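Local structure of putative MAR1 (Leishmania donovani, 1X9G) at residues K20-V26 against V107-F113; R134-D140 against N163-S169. The protein is of unknown function, possibly a ribonuclease, and belongs to the isochorismatase superfamily of alpha/beta proteins. One frame throughout, in Å; residues are numbered along the deposited sequence.

Interaction 1 of 2, residues K20-V26 against V107-F113; sequences KTAFLCV and VDNAVVF
The apolar centre is formed by side chains of parallel strands 21-26 and 109-113, on both sheet faces. Phe113 adopts the p rotamer and lays its ring over Cys25, with Cys25 CA 4.0 Å from the ring centroid (CH-pi, over the face) and Cys25 SG 5.0 Å from it (sulfur-aromatic, oblique). Phe23 (m) carries the same face on, with CD2 3.6 Å from Val111 CB. Ala22, Leu24 and Val112 point to the other face. Ala22 CB meets Val107 CG1 (3.9 Å), and Val26 CG1 meets Val112 CG1 (3.9 Å). The strand axes pass 4.6 Å apart at -18°. Thr21 to Cys25 pair in order with Asn109 to Phe113; before them Lys20 lies nearest Val107.

Both strands are extended. Even-numbered residues of 20-26 bond to 107-113, odd-numbered ones to strand 60-67 and Asn59. Ala22 N to Asn109 O, Val111 N to Ala22 O, Leu24 N to Val111 O and Val26 N to Phe113 O are 2.9 Å, Phe113 N to Leu24 O 3.1 Å. At the polar edge Asp108 (phi/psi -95/-34) leaves the extended form, and Lys20 O accepts from both Asp108 N (3.0 Å) and Asn109 N (3.2 Å); Lys20 N to Asp108 OD1 is weak (3.4 Å).

This is the central strand pair of the isochorismatase domain's parallel sheet. Strand 60-67 flanks 21-26; helix 39-55 covers Phe23 and Phe113, helix 117-130 Leu24, Val26 and Val112.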
ATOM      1  N   LYS A  20     -10.180  28.005  -5.428  1.00 70.46           N
ATOM      2  CA  LYS A  20     -10.897  27.502  -6.600  1.00 69.82           C
ATOM      3  C   LYS A  20     -10.532  26.044  -6.852  1.00 68.83           C
ATOM      4  O   LYS A  20      -9.416  25.616  -6.568  1.00 68.85           O
ATOM      5  CB  LYS A  20     -10.570  28.304  -7.879  1.00 69.91           C
ATOM      6  CG  LYS A  20     -10.680  29.817  -7.779  1.00 70.58           C
ATOM      7  CD  LYS A  20     -10.782  30.461  -9.160  1.00 71.20           C
ATOM      8  CE  LYS A  20     -11.544  31.833  -9.139  1.00 73.64           C
ATOM      9  NZ  LYS A  20     -12.977  31.769  -9.652  1.00 74.29           N
ATOM     10  N   THR A  21     -11.479  25.306  -7.422  1.00 67.52           N
ATOM     11  CA  THR A  21     -11.341  23.909  -7.777  1.00 66.17           C
ATOM     12  C   THR A  21     -11.789  23.701  -9.213  1.00 65.59           C
ATOM     13  O   THR A  21     -12.898  24.089  -9.570  1.00 65.24           O
ATOM     14  CB  THR A  21     -12.285  23.042  -6.920  1.00 66.50           C
ATOM     15  OG1 THR A  21     -11.856  23.067  -5.555  1.00 65.00           O
ATOM     16  CG2 THR A  21     -12.320  21.582  -7.453  1.00 66.61           C
ATOM     17  N   ALA A  22     -10.947  23.081 -10.034  1.00 64.61           N
ATOM     18  CA  ALA A  22     -11.394  22.602 -11.352  1.00 63.54           C
ATOM     19  C   ALA A  22     -11.827  21.141 -11.274  1.00 63.20           C
ATOM     20  O   ALA A  22     -11.093  20.276 -10.743  1.00 63.04           O
ATOM     21  CB  ALA A  22     -10.310  22.805 -12.458  1.00 62.53           C
ATOM     22  N   PHE A  23     -13.045  20.895 -11.752  1.00 62.03           N
ATOM     23  CA  PHE A  23     -13.485  19.579 -12.147  1.00 61.11           C
ATOM     24  C   PHE A  23     -13.002  19.302 -13.569  1.00 60.96           C
ATOM     25  O   PHE A  23     -13.243  20.069 -14.497  1.00 60.78           O
ATOM     26  CB  PHE A  23     -15.002  19.445 -12.012  1.00 61.10           C
ATOM     27  CG  PHE A  23     -15.521  19.768 -10.616  1.00 61.56           C
ATOM     28  CD1 PHE A  23     -16.542  20.682 -10.436  1.00 62.36           C
ATOM     29  CD2 PHE A  23     -14.977  19.147  -9.484  1.00 61.62           C
ATOM     30  CE1 PHE A  23     -17.031  20.990  -9.137  1.00 64.23           C
ATOM     31  CE2 PHE A  23     -15.456  19.445  -8.191  1.00 64.48           C
ATOM     32  CZ  PHE A  23     -16.494  20.380  -8.022  1.00 63.45           C
ATOM     33  N   LEU A  24     -12.270  18.206 -13.721  1.00 60.69           N
ATOM     34  CA  LEU A  24     -11.635  17.879 -14.982  1.00 60.09           C
ATOM     35  C   LEU A  24     -12.162  16.554 -15.460  1.00 59.96           C
ATOM     36  O   LEU A  24     -11.874  15.520 -14.852  1.00 60.99           O
ATOM     37  CB  LEU A  24     -10.135  17.830 -14.787  1.00 59.80           C
ATOM     38  CG  LEU A  24      -9.265  17.687 -16.005  1.00 59.85           C
ATOM     39  CD1 LEU A  24      -9.881  18.467 -17.184  1.00 58.67           C
ATOM     40  CD2 LEU A  24      -7.798  18.125 -15.673  1.00 59.66           C
ATOM     41  N   CYS A  25     -12.935  16.591 -16.545  1.00 59.68           N
ATOM     42  CA  CYS A  25     -13.650  15.426 -17.020  1.00 59.24           C
ATOM     43  C   CYS A  25     -12.902  14.836 -18.208  1.00 58.80           C
ATOM     44  O   CYS A  25     -12.943  15.384 -19.327  1.00 58.25           O
ATOM     45  CB  CYS A  25     -15.080  15.797 -17.389  1.00 59.14           C
ATOM     46  SG  CYS A  25     -15.962  14.422 -18.162  1.00 60.84           S
ATOM     47  N   VAL A  26     -12.193  13.729 -17.970  1.00 58.37           N
ATOM     48  CA  VAL A  26     -11.170  13.345 -18.942  1.00 58.16           C
ATOM     49  C   VAL A  26     -11.518  12.199 -19.898  1.00 58.15           C
ATOM     50  O   VAL A  26     -11.754  11.102 -19.459  1.00 57.89           O
ATOM     51  CB  VAL A  26      -9.680  13.367 -18.386  1.00 57.87           C
ATOM     52  CG1 VAL A  26      -9.616  13.420 -16.916  1.00 57.66           C
ATOM     53  CG2 VAL A  26      -8.787  12.285 -18.996  1.00 56.61           C
ATOM     54  N   VAL A 107      -6.335  28.390 -10.032  1.00 69.60           N
ATOM     55  CA  VAL A 107      -7.053  27.241  -9.465  1.00 67.78           C
ATOM     56  C   VAL A 107      -6.102  26.555  -8.514  1.00 66.86           C
ATOM     57  O   VAL A 107      -4.929  26.390  -8.842  1.00 66.79           O
ATOM     58  CB  VAL A 107      -7.656  26.285 -10.585  1.00 68.28           C
ATOM     59  CG1 VAL A 107      -8.057  24.890 -10.036  1.00 67.32           C
ATOM     60  CG2 VAL A 107      -8.899  26.930 -11.245  1.00 66.91           C
ATOM     61  N   ASP A 108      -6.587  26.200  -7.321  1.00 65.69           N
ATOM     62  CA  ASP A 108      -5.743  25.547  -6.298  1.00 64.44           C
ATOM     63  C   ASP A 108      -5.816  24.022  -6.296  1.00 63.27           C
ATOM     64  O   ASP A 108      -4.812  23.343  -5.987  1.00 62.90           O
ATOM     65  CB  ASP A 108      -6.116  26.073  -4.929  1.00 64.86           C
ATOM     66  CG  ASP A 108      -5.894  27.553  -4.828  1.00 66.88           C
ATOM     67  OD1 ASP A 108      -6.849  28.338  -5.034  1.00 67.80           O
ATOM     68  OD2 ASP A 108      -4.734  27.931  -4.600  1.00 69.29           O
ATOM     69  N   ASN A 109      -7.007  23.506  -6.628  1.00 61.08           N
ATOM     70  CA  ASN A 109      -7.337  22.092  -6.527  1.00 59.30           C
ATOM     71  C   ASN A 109      -7.925  21.546  -7.813  1.00 58.09           C
ATOM     72  O   ASN A 109      -8.747  22.197  -8.429  1.00 59.54           O
ATOM     73  CB  ASN A 109      -8.368  21.865  -5.433  1.00 59.13           C
ATOM     74  CG  ASN A 109      -8.091  22.673  -4.208  1.00 60.01           C
ATOM     75  OD1 ASN A 109      -8.632  23.750  -4.052  1.00 61.78           O
ATOM     76  ND2 ASN A 109      -7.230  22.176  -3.340  1.00 61.83           N
ATOM     77  N   ALA A 110      -7.534  20.346  -8.197  1.00 55.68           N
ATOM     78  CA  ALA A 110      -8.118  19.688  -9.332  1.00 54.66           C
ATOM     79  C   ALA A 110      -8.679  18.365  -8.881  1.00 53.94           C
ATOM     80  O   ALA A 110      -7.993  17.593  -8.223  1.00 55.08           O
ATOM     81  CB  ALA A 110      -7.088  19.486 -10.407  1.00 53.41           C
ATOM     82  N   VAL A 111      -9.934  18.130  -9.223  1.00 52.98           N
ATOM     83  CA  VAL A 111     -10.640  16.891  -9.032  1.00 51.14           C
ATOM     84  C   VAL A 111     -10.687  16.246 -10.417  1.00 52.10           C
ATOM     85  O   VAL A 111     -11.351  16.754 -11.350  1.00 53.23           O
ATOM     86  CB  VAL A 111     -12.071  17.172  -8.535  1.00 51.06           C
ATOM     87  CG1 VAL A 111     -12.924  15.898  -8.469  1.00 48.38           C
ATOM     88  CG2 VAL A 111     -12.077  17.944  -7.218  1.00 48.81           C
ATOM     89  N   VAL A 112      -9.983  15.123 -10.566  1.00 52.34           N
ATOM     90  CA  VAL A 112      -9.711  14.530 -11.871  1.00 51.64           C
ATOM     91  C   VAL A 112     -10.440  13.217 -11.990  1.00 52.07           C
ATOM     92  O   VAL A 112     -10.376  12.400 -11.098  1.00 53.39           O
ATOM     93  CB  VAL A 112      -8.213  14.357 -12.088  1.00 51.06           C
ATOM     94  CG1 VAL A 112      -7.931  13.772 -13.452  1.00 50.12           C
ATOM     95  CG2 VAL A 112      -7.531  15.675 -12.007  1.00 51.90           C
ATOM     96  N   PHE A 113     -11.196  13.026 -13.061  1.00 52.65           N
ATOM     97  CA  PHE A 113     -11.986  11.819 -13.168  1.00 53.17           C
ATOM     98  C   PHE A 113     -12.099  11.451 -14.631  1.00 53.15           C
ATOM     99  O   PHE A 113     -11.873  12.295 -15.441  1.00 54.24           O
ATOM    100  CB  PHE A 113     -13.348  12.011 -12.495  1.00 52.95           C
ATOM    101  CG  PHE A 113     -14.064  13.234 -12.921  1.00 53.66           C
ATOM    102  CD1 PHE A 113     -15.077  13.163 -13.896  1.00 55.81           C
ATOM    103  CD2 PHE A 113     -13.775  14.465 -12.345  1.00 54.21           C
ATOM    104  CE1 PHE A 113     -15.752  14.324 -14.328  1.00 52.00           C
ATOM    105  CE2 PHE A 113     -14.457  15.624 -12.755  1.00 54.72           C
ATOM    106  CZ  PHE A 113     -15.442  15.542 -13.761  1.00 51.52           C
TER

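Interaction 2 of 2, residues R134-D140 against N163-S169; sequences RVFLPKD and NCEITTS
Strands 134-138 and 164-167 run parallel, their axes 4.8 Å apart at -16°. Val135 is level with Cys164, Phe136 with Glu165, Leu137 with Ile166 and Pro138 with Thr167. Five backbone hydrogen bonds join them: Val135 N to Asn163 O (2.7 Å), Glu165 N to Val135 O (2.8 Å), Leu137 N to Glu165 O (2.9 Å), Thr167 N to Leu137 O (3.0 Å) and Lys139 N to Thr167 O (3.0 Å). With helix 147-158 between them, the strands form a beta-alpha-beta unit, and 164-167 is one edge strand of the sheet within this chain.

Past the strand ends, Asp140 OD2 accepts twice: from Ser169 OG at a very short 2.4 Å and from Ser169 N at 3.3 Å. Ser169 OG also bonds Arg48. Thr168 is the N-cap of helix 169-176, and its OG1 bonds Asp149 of the second subunit. At the other end Arg134 NH2 is held by Leu12 O. The salt bridge from Arg134 NH2 to Glu165 OE1 is long, at 3.8 Å, and the place of that oxygen is uncertain.

Among apolar groups, Leu137 (chi1 m) sets CD1 3.6 Å from Cys164 SG and 3.9 Å from Ile166 CG1. The Phe136 ring edge lies beside a carboxylate oxygen, Phe136 CE2 to Glu165 OE2 3.5 Å.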
ATOM      1  N   ARG A 134      -3.204  20.824  -5.819  1.00 60.76           N
ATOM      2  CA  ARG A 134      -3.534  19.597  -5.096  1.00 59.47           C
ATOM      3  C   ARG A 134      -4.456  18.790  -5.993  1.00 58.08           C
ATOM      4  O   ARG A 134      -5.423  19.340  -6.557  1.00 58.08           O
ATOM      5  CB  ARG A 134      -4.179  19.812  -3.727  1.00 59.82           C
ATOM      6  CG  ARG A 134      -3.827  21.095  -3.022  1.00 61.78           C
ATOM      7  CD  ARG A 134      -3.354  20.956  -1.594  1.00 63.61           C
ATOM      8  NE  ARG A 134      -3.849  19.790  -0.849  1.00 67.94           N
ATOM      9  CZ  ARG A 134      -4.755  19.835   0.131  1.00 67.56           C
ATOM     10  NH1 ARG A 134      -5.332  20.994   0.474  1.00 67.68           N
ATOM     11  NH2 ARG A 134      -5.109  18.712   0.750  1.00 65.47           N
ATOM     12  N   VAL A 135      -4.168  17.497  -6.151  1.00 55.09           N
ATOM     13  CA  VAL A 135      -5.074  16.674  -6.913  1.00 52.36           C
ATOM     14  C   VAL A 135      -5.875  15.629  -6.115  1.00 51.84           C
ATOM     15  O   VAL A 135      -5.355  14.995  -5.194  1.00 52.13           O
ATOM     16  CB  VAL A 135      -4.515  16.255  -8.343  1.00 52.62           C
ATOM     17  CG1 VAL A 135      -3.120  16.720  -8.597  1.00 49.06           C
ATOM     18  CG2 VAL A 135      -4.761  14.812  -8.669  1.00 49.56           C
ATOM     19  N   PHE A 136      -7.166  15.533  -6.442  1.00 51.21           N
ATOM     20  CA  PHE A 136      -8.134  14.684  -5.752  1.00 51.20           C
ATOM     21  C   PHE A 136      -8.877  13.881  -6.756  1.00 51.89           C
ATOM     22  O   PHE A 136      -9.336  14.423  -7.765  1.00 51.91           O
ATOM     23  CB  PHE A 136      -9.131  15.519  -4.951  1.00 51.26           C
ATOM     24  CG  PHE A 136      -8.480  16.458  -3.998  1.00 52.36           C
ATOM     25  CD1 PHE A 136      -8.051  17.714  -4.434  1.00 53.21           C
ATOM     26  CD2 PHE A 136      -8.265  16.082  -2.663  1.00 54.64           C
ATOM     27  CE1 PHE A 136      -7.426  18.594  -3.529  1.00 53.61           C
ATOM     28  CE2 PHE A 136      -7.632  16.921  -1.765  1.00 52.50           C
ATOM     29  CZ  PHE A 136      -7.227  18.193  -2.194  1.00 53.63           C
ATOM     30  N   LEU A 137      -8.995  12.581  -6.503  1.00 52.16           N
ATOM     31  CA  LEU A 137      -9.432  11.673  -7.542  1.00 53.61           C
ATOM     32  C   LEU A 137     -10.508  10.775  -6.978  1.00 54.41           C
ATOM     33  O   LEU A 137     -10.277  10.090  -6.025  1.00 54.33           O
ATOM     34  CB  LEU A 137      -8.216  10.839  -8.054  1.00 53.73           C
ATOM     35  CG  LEU A 137      -7.077  11.623  -8.731  1.00 53.30           C
ATOM     36  CD1 LEU A 137      -5.775  11.264  -8.174  1.00 53.13           C
ATOM     37  CD2 LEU A 137      -7.096  11.390 -10.252  1.00 53.73           C
ATOM     38  N   PRO A 138     -11.719  10.806  -7.553  1.00 56.65           N
ATOM     39  CA  PRO A 138     -12.689   9.823  -7.093  1.00 57.43           C
ATOM     40  C   PRO A 138     -12.473   8.521  -7.836  1.00 58.46           C
ATOM     41  O   PRO A 138     -12.756   8.481  -9.046  1.00 59.86           O
ATOM     42  CB  PRO A 138     -14.020  10.438  -7.524  1.00 57.55           C
ATOM     43  CG  PRO A 138     -13.665  11.176  -8.820  1.00 56.60           C
ATOM     44  CD  PRO A 138     -12.277  11.714  -8.585  1.00 56.75           C
ATOM     45  N   LYS A 139     -11.990   7.488  -7.138  1.00 58.08           N
ATOM     46  CA  LYS A 139     -11.729   6.164  -7.737  1.00 58.60           C
ATOM     47  C   LYS A 139     -12.956   5.568  -8.396  1.00 58.26           C
ATOM     48  O   LYS A 139     -12.881   4.760  -9.329  1.00 58.88           O
ATOM     49  CB  LYS A 139     -11.230   5.185  -6.682  1.00 58.40           C
ATOM     50  CG  LYS A 139     -10.713   3.889  -7.299  1.00 58.19           C
ATOM     51  CD  LYS A 139     -10.092   3.000  -6.224  1.00 60.85           C
ATOM     52  CE  LYS A 139     -10.334   1.553  -6.507  1.00 62.63           C
ATOM     53  NZ  LYS A 139      -9.119   0.818  -6.020  1.00 68.34           N
ATOM     54  N   ASP A 140     -14.058   5.893  -7.762  1.00 57.92           N
ATOM     55  CA  ASP A 140     -15.385   5.976  -8.263  1.00 57.88           C
ATOM     56  C   ASP A 140     -15.610   6.223  -9.762  1.00 57.38           C
ATOM     57  O   ASP A 140     -16.417   5.547 -10.416  1.00 57.93           O
ATOM     58  CB  ASP A 140     -15.965   7.181  -7.489  1.00 58.35           C
ATOM     59  CG  ASP A 140     -17.199   6.836  -6.888  1.00 60.65           C
ATOM     60  OD1 ASP A 140     -17.410   5.619  -6.924  1.00 68.64           O
ATOM     61  OD2 ASP A 140     -17.970   7.670  -6.414  1.00 66.48           O
ATOM     62  N   ASN A 163       0.176  15.830  -1.910  1.00 56.39           N
ATOM     63  CA  ASN A 163      -0.627  16.614  -2.796  1.00 55.49           C
ATOM     64  C   ASN A 163      -1.493  15.814  -3.779  1.00 55.08           C
ATOM     65  O   ASN A 163      -2.197  16.421  -4.578  1.00 55.66           O
ATOM     66  CB  ASN A 163       0.231  17.680  -3.457  1.00 56.06           C
ATOM     67  CG  ASN A 163       0.768  18.668  -2.443  1.00 58.05           C
ATOM     68  OD1 ASN A 163       1.970  18.874  -2.343  1.00 60.89           O
ATOM     69  ND2 ASN A 163      -0.134  19.236  -1.622  1.00 60.14           N
ATOM     70  N   CYS A 164      -1.517  14.482  -3.654  1.00 52.52           N
ATOM     71  CA  CYS A 164      -2.437  13.664  -4.435  1.00 50.67           C
ATOM     72  C   CYS A 164      -3.268  12.774  -3.509  1.00 50.46           C
ATOM     73  O   CYS A 164      -2.740  12.172  -2.613  1.00 49.29           O
ATOM     74  CB  CYS A 164      -1.649  12.823  -5.437  1.00 51.23           C
ATOM     75  SG  CYS A 164      -2.655  11.928  -6.588  1.00 51.26           S
ATOM     76  N   GLU A 165      -4.585  12.719  -3.698  1.00 50.79           N
ATOM     77  CA  GLU A 165      -5.436  11.890  -2.823  1.00 50.67           C
ATOM     78  C   GLU A 165      -6.524  11.185  -3.548  1.00 50.10           C
ATOM     79  O   GLU A 165      -7.292  11.824  -4.267  1.00 51.89           O
ATOM     80  CB  GLU A 165      -6.080  12.699  -1.705  1.00 50.82           C
ATOM     81  CG  GLU A 165      -5.104  13.559  -0.894  1.00 50.62           C
ATOM     82  CD  GLU A 165      -5.800  14.282   0.282  1.00 51.27           C
ATOM     83  OE1 GLU A 165      -5.060  14.882   1.083  1.00 47.17           O
ATOM     84  OE2 GLU A 165      -7.063  14.266   0.378  1.00 54.95           O
ATOM     85  N   ILE A 166      -6.604   9.878  -3.349  1.00 49.13           N
ATOM     86  CA  ILE A 166      -7.605   9.062  -3.997  1.00 49.42           C
ATOM     87  C   ILE A 166      -8.658   8.712  -2.975  1.00 49.67           C
ATOM     88  O   ILE A 166      -8.361   8.079  -1.950  1.00 49.51           O
ATOM     89  CB  ILE A 166      -6.982   7.787  -4.651  1.00 49.78           C
ATOM     90  CG1 ILE A 166      -5.929   8.201  -5.690  1.00 49.52           C
ATOM     91  CG2 ILE A 166      -8.050   6.909  -5.381  1.00 48.51           C
ATOM     92  CD1 ILE A 166      -5.156   7.062  -6.170  1.00 49.84           C
ATOM     93  N   THR A 167      -9.886   9.153  -3.218  1.00 49.37           N
ATOM     94  CA  THR A 167     -10.996   8.751  -2.338  1.00 50.03           C
ATOM     95  C   THR A 167     -12.136   8.328  -3.262  1.00 50.25           C
ATOM     96  O   THR A 167     -11.938   7.494  -4.133  1.00 50.53           O
ATOM     97  CB  THR A 167     -11.418   9.865  -1.328  1.00 49.06           C
ATOM     98  OG1 THR A 167     -11.517  11.127  -2.025  1.00 52.87           O
ATOM     99  CG2 THR A 167     -10.404  10.000  -0.128  1.00 48.80           C
ATOM    100  N   THR A 168     -13.314   8.924  -3.087  1.00 50.65           N
ATOM    101  CA  THR A 168     -14.458   8.661  -3.924  1.00 50.11           C
ATOM    102  C   THR A 168     -15.247   9.927  -3.973  1.00 50.12           C
ATOM    103  O   THR A 168     -14.994  10.851  -3.207  1.00 51.78           O
ATOM    104  CB  THR A 168     -15.373   7.493  -3.405  1.00 49.92           C
ATOM    105  OG1 THR A 168     -15.751   7.736  -2.049  1.00 52.02           O
ATOM    106  CG2 THR A 168     -14.685   6.138  -3.468  1.00 47.77           C
ATOM    107  N   SER A 169     -16.225   9.964  -4.869  1.00 50.60           N
ATOM    108  CA  SER A 169     -17.132  11.111  -5.031  1.00 50.58           C
ATOM    109  C   SER A 169     -17.998  11.434  -3.825  1.00 50.72           C
ATOM    110  O   SER A 169     -18.228  12.603  -3.558  1.00 50.40           O
ATOM    111  CB  SER A 169     -17.960  11.000  -6.329  1.00 51.19           C
ATOM    112  OG  SER A 169     -18.884   9.911  -6.315  1.00 51.71           O
TER

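In the fold
Interactions 1 and 2 belong to one parallel sheet, their centres about 10 Å apart. Strands 109-115 and 134-143 are neighbours and join them: Ala110 O to Phe136 N (2.8 Å) and Ala110 N to Arg134 O (2.9 Å) are probable hydrogen bonds. Both contacts are mostly buried. Interaction 1 lies in the middle of the sheet, and no other chain of the assembly touches it. Its side chains are largely apolar and aromatic. Interaction 2 reaches an edge strand of the chain's sheet, where charged and hydroxyl groups take part and the second subunit packs on Glu165, Thr167 and Thr168. Helix 117-130 covers side chains of both.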